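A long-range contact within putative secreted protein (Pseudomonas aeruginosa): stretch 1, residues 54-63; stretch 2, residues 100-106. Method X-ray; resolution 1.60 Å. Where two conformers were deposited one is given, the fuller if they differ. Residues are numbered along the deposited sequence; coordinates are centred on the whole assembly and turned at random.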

# COMPACT_ATOMS: atom_id res chain seq x y z
N HIS A 54 13.89 -12.41 -1.46
CA HIS A 54 13.02 -11.61 -2.31
C HIS A 54 13.19 -10.10 -2.02
O HIS A 54 13.09 -9.30 -2.92
CB HIS A 54 11.57 -12.00 -2.13
CG HIS A 54 10.66 -11.41 -3.17
ND1 HIS A 54 10.91 -11.54 -4.52
CD2 HIS A 54 9.54 -10.67 -3.07
CE1 HIS A 54 9.96 -10.93 -5.20
NE2 HIS A 54 9.12 -10.39 -4.35
N ALA A 55 13.45 -9.74 -0.77
CA ALA A 55 13.71 -8.33 -0.43
C ALA A 55 14.90 -7.80 -1.25
O ALA A 55 14.90 -6.65 -1.70
CB ALA A 55 13.99 -8.18 1.09
N GLU A 56 15.93 -8.64 -1.40
CA GLU A 56 17.10 -8.27 -2.21
C GLU A 56 16.76 -8.09 -3.67
O GLU A 56 17.23 -7.14 -4.30
CB GLU A 56 18.24 -9.25 -2.02
CG GLU A 56 18.92 -9.12 -0.66
CD GLU A 56 19.75 -7.83 -0.53
OE1 GLU A 56 19.22 -6.75 -0.17
OE2 GLU A 56 20.99 -7.91 -0.73
N ARG A 57 15.93 -8.98 -4.22
CA ARG A 57 15.47 -8.84 -5.60
C ARG A 57 14.70 -7.55 -5.77
O ARG A 57 14.88 -6.84 -6.78
CB ARG A 57 14.58 -10.01 -6.02
CG ARG A 57 15.29 -11.35 -6.05
CD ARG A 57 14.59 -12.38 -6.96
NE ARG A 57 13.21 -12.80 -6.63
CZ ARG A 57 12.82 -13.63 -5.64
NH1 ARG A 57 13.67 -14.10 -4.73
NH2 ARG A 57 11.53 -13.95 -5.52
N MSE A 58 13.84 -7.22 -4.79
CA MSE A 58 13.12 -5.94 -4.81
C MSE A 58 14.04 -4.72 -4.80
O MSE A 58 13.88 -3.83 -5.61
CB MSE A 58 12.09 -5.84 -3.69
CG MSE A 58 10.99 -6.80 -3.91
SE MSE A 58 9.66 -6.78 -2.52
CE MSE A 58 8.81 -5.11 -3.02
N ARG A 59 15.03 -4.75 -3.94
CA ARG A 59 15.97 -3.64 -3.82
C ARG A 59 16.84 -3.45 -5.04
O ARG A 59 17.33 -2.34 -5.27
CB ARG A 59 16.87 -3.85 -2.61
CG ARG A 59 16.14 -3.67 -1.28
CD ARG A 59 17.14 -3.86 -0.16
NE ARG A 59 16.54 -3.80 1.16
CZ ARG A 59 16.46 -4.79 2.05
NH1 ARG A 59 16.95 -6.00 1.82
NH2 ARG A 59 15.86 -4.55 3.23
N SER A 60 17.11 -4.54 -5.77
CA SER A 60 17.93 -4.51 -6.99
C SER A 60 17.24 -3.84 -8.16
O SER A 60 17.89 -3.44 -9.14
CB SER A 60 18.38 -5.93 -7.41
OG SER A 60 17.33 -6.66 -7.97
N ASN A 61 15.90 -3.76 -8.12
CA ASN A 61 15.16 -3.13 -9.23
C ASN A 61 13.89 -2.43 -8.73
O ASN A 61 12.75 -2.88 -8.97
CB ASN A 61 14.86 -4.12 -10.32
CG ASN A 61 14.50 -3.42 -11.65
OD1 ASN A 61 14.09 -2.23 -11.70
ND2 ASN A 61 14.66 -4.16 -12.73
N PRO A 62 14.10 -1.30 -8.03
CA PRO A 62 12.96 -0.62 -7.44
C PRO A 62 12.03 0.00 -8.49
O PRO A 62 10.83 0.10 -8.26
CB PRO A 62 13.59 0.45 -6.54
CG PRO A 62 15.01 0.42 -6.76
CD PRO A 62 15.39 -0.71 -7.62
N ASP A 63 12.57 0.39 -9.64
CA ASP A 63 11.70 0.96 -10.69
C ASP A 63 10.73 -0.09 -11.24
O ASP A 63 9.58 0.25 -11.54
CB ASP A 63 12.51 1.57 -11.83
CG ASP A 63 13.34 2.78 -11.41
OD1 ASP A 63 13.05 3.46 -10.38
OD2 ASP A 63 14.31 3.03 -12.12
N GLN A 100 13.07 -4.19 8.90
CA GLN A 100 13.78 -3.10 8.22
C GLN A 100 13.08 -2.79 6.88
O GLN A 100 12.58 -3.72 6.23
CB GLN A 100 15.25 -3.45 8.01
CG GLN A 100 16.12 -3.16 9.23
CD GLN A 100 16.50 -1.70 9.30
OE1 GLN A 100 16.30 -1.05 10.32
NE2 GLN A 100 17.01 -1.18 8.20
N PRO A 101 13.00 -1.47 6.48
CA PRO A 101 12.34 -1.16 5.21
C PRO A 101 13.02 -1.82 4.03
O PRO A 101 14.24 -1.99 4.04
CB PRO A 101 12.43 0.37 5.10
CG PRO A 101 12.42 0.81 6.52
CD PRO A 101 13.35 -0.20 7.18
N VAL A 102 12.20 -2.27 3.08
CA VAL A 102 12.60 -2.84 1.85
C VAL A 102 12.25 -1.86 0.75
O VAL A 102 13.12 -1.48 -0.03
CB VAL A 102 11.90 -4.21 1.58
CG1 VAL A 102 12.23 -4.75 0.20
CG2 VAL A 102 12.32 -5.23 2.70
N ALA A 103 10.98 -1.50 0.68
CA ALA A 103 10.52 -0.55 -0.31
C ALA A 103 9.28 0.15 0.17
O ALA A 103 8.48 -0.43 0.86
CB ALA A 103 10.23 -1.22 -1.66
N THR A 104 9.10 1.39 -0.24
CA THR A 104 7.90 2.15 0.07
C THR A 104 7.48 2.87 -1.22
O THR A 104 8.23 3.71 -1.73
CB THR A 104 8.07 3.13 1.25
OG1 THR A 104 8.72 2.44 2.34
CG2 THR A 104 6.70 3.61 1.75
N GLU A 105 6.29 2.57 -1.69
CA GLU A 105 5.85 3.10 -3.00
C GLU A 105 4.46 3.73 -2.85
O GLU A 105 3.51 3.05 -2.42
CB GLU A 105 5.82 1.97 -4.05
CG GLU A 105 7.21 1.43 -4.40
CD GLU A 105 8.22 2.48 -4.91
OE1 GLU A 105 7.80 3.49 -5.51
OE2 GLU A 105 9.46 2.28 -4.78
N ARG A 106 4.37 5.02 -3.16
CA ARG A 106 3.13 5.78 -3.08
C ARG A 106 2.62 6.15 -4.45
O ARG A 106 3.39 6.54 -5.38
CB ARG A 106 3.34 7.07 -2.32
CG ARG A 106 3.82 6.82 -0.92
CD ARG A 106 4.03 8.09 -0.08
NE ARG A 106 4.40 7.67 1.27
CZ ARG A 106 5.62 7.28 1.67
NH1 ARG A 106 6.63 7.25 0.84
NH2 ARG A 106 5.81 6.84 2.91
O HOH W 1 15.71 -1.02 0.98
O HOH W 2 10.28 -0.30 -5.53

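A helix lies across a strand here, and the two run in roughly the same sense: the N-to-C directions of helix 54-60 and strand 101-106 differ by 48°, and their axes come within 8.0 Å. The backbones draw nearest where Ala-55 CA sits 6.0 Å from Val-102 CA. The helix is held by regular i to i+4 bonds, among them Met-58 N to His-54 O at 2.9 Å and Arg-59 N to Ala-55 O at 2.9 Å. Asn-61 takes the N-cap position of the next helix, which Pro-62 begins. The strand opens at Pro-101, and Val-102 is bent out of the usual strand conformation, with a phi/psi of -110/-57; from Ala-103 onward the backbone is extended.

Val-102 is the centre of the packing, with more of its surface covered by the other stretch than any other residue. Both methyls pack on Ala-55, Val-102 CG2 at 3.8 Å and CG1 at 4.0 Å from Ala-55 CB; Val-102 CG1 is also 4.0 Å from Met-58 CB. Ala-55, with just a methyl to offer, occupies the place of closest backbone approach, a common way for a helix to sit near a strand. Met-58 is selenomethionine in the crystal. Its CA-to-CB bond points toward the strand, and the chain, in the m, t, p rotamer, carries its CE to 4.4 Å from Ala-103 CB, a looser contact that extends the apolar patch along the strand.

Arg-59 makes the direct polar contact. Its CA-to-CB bond points sideways, but with chi1 at m and chi2 and chi3 both t, the chain reaches far enough to bring the guanidinium to the strand. There NH2 donates a hydrogen bond to Pro-101 O, 3.1 Å long with an N-H...O angle of 164°. This is the one direct hydrogen bond between the stretches. The carbonyl lies at the guanidinium edge, near its plane, where the N-H groups point, while Val-102 CB lies over one face, so a single group combines polar and apolar contact. The remaining nitrogens are also engaged: NH1 forms a salt bridge with Glu-56 OE1 at 3.1 Å, one helical turn back, and NE donates to water 1 at 2.9 Å. That water in turn donates to Val-102 O at 2.8 Å, linking the same side chain to a second strand carbonyl.

Farther along, the contact thins and water takes over. Pro-62 O and Glu-105 OE2 stand 4.3 Å apart, and as both are acceptors they have no proton to share directly. Water 2 resolves this by donating to each, to Pro-62 O at 2.8 Å and to Glu-105 OE2 at 2.8 Å.

The rules to read from this contact are compact: a small residue at the closest approach, a branched one filling the crossing, and a long arginine fixed by several partners at its margin. The whole buries a modest 288 Å², counting both sides.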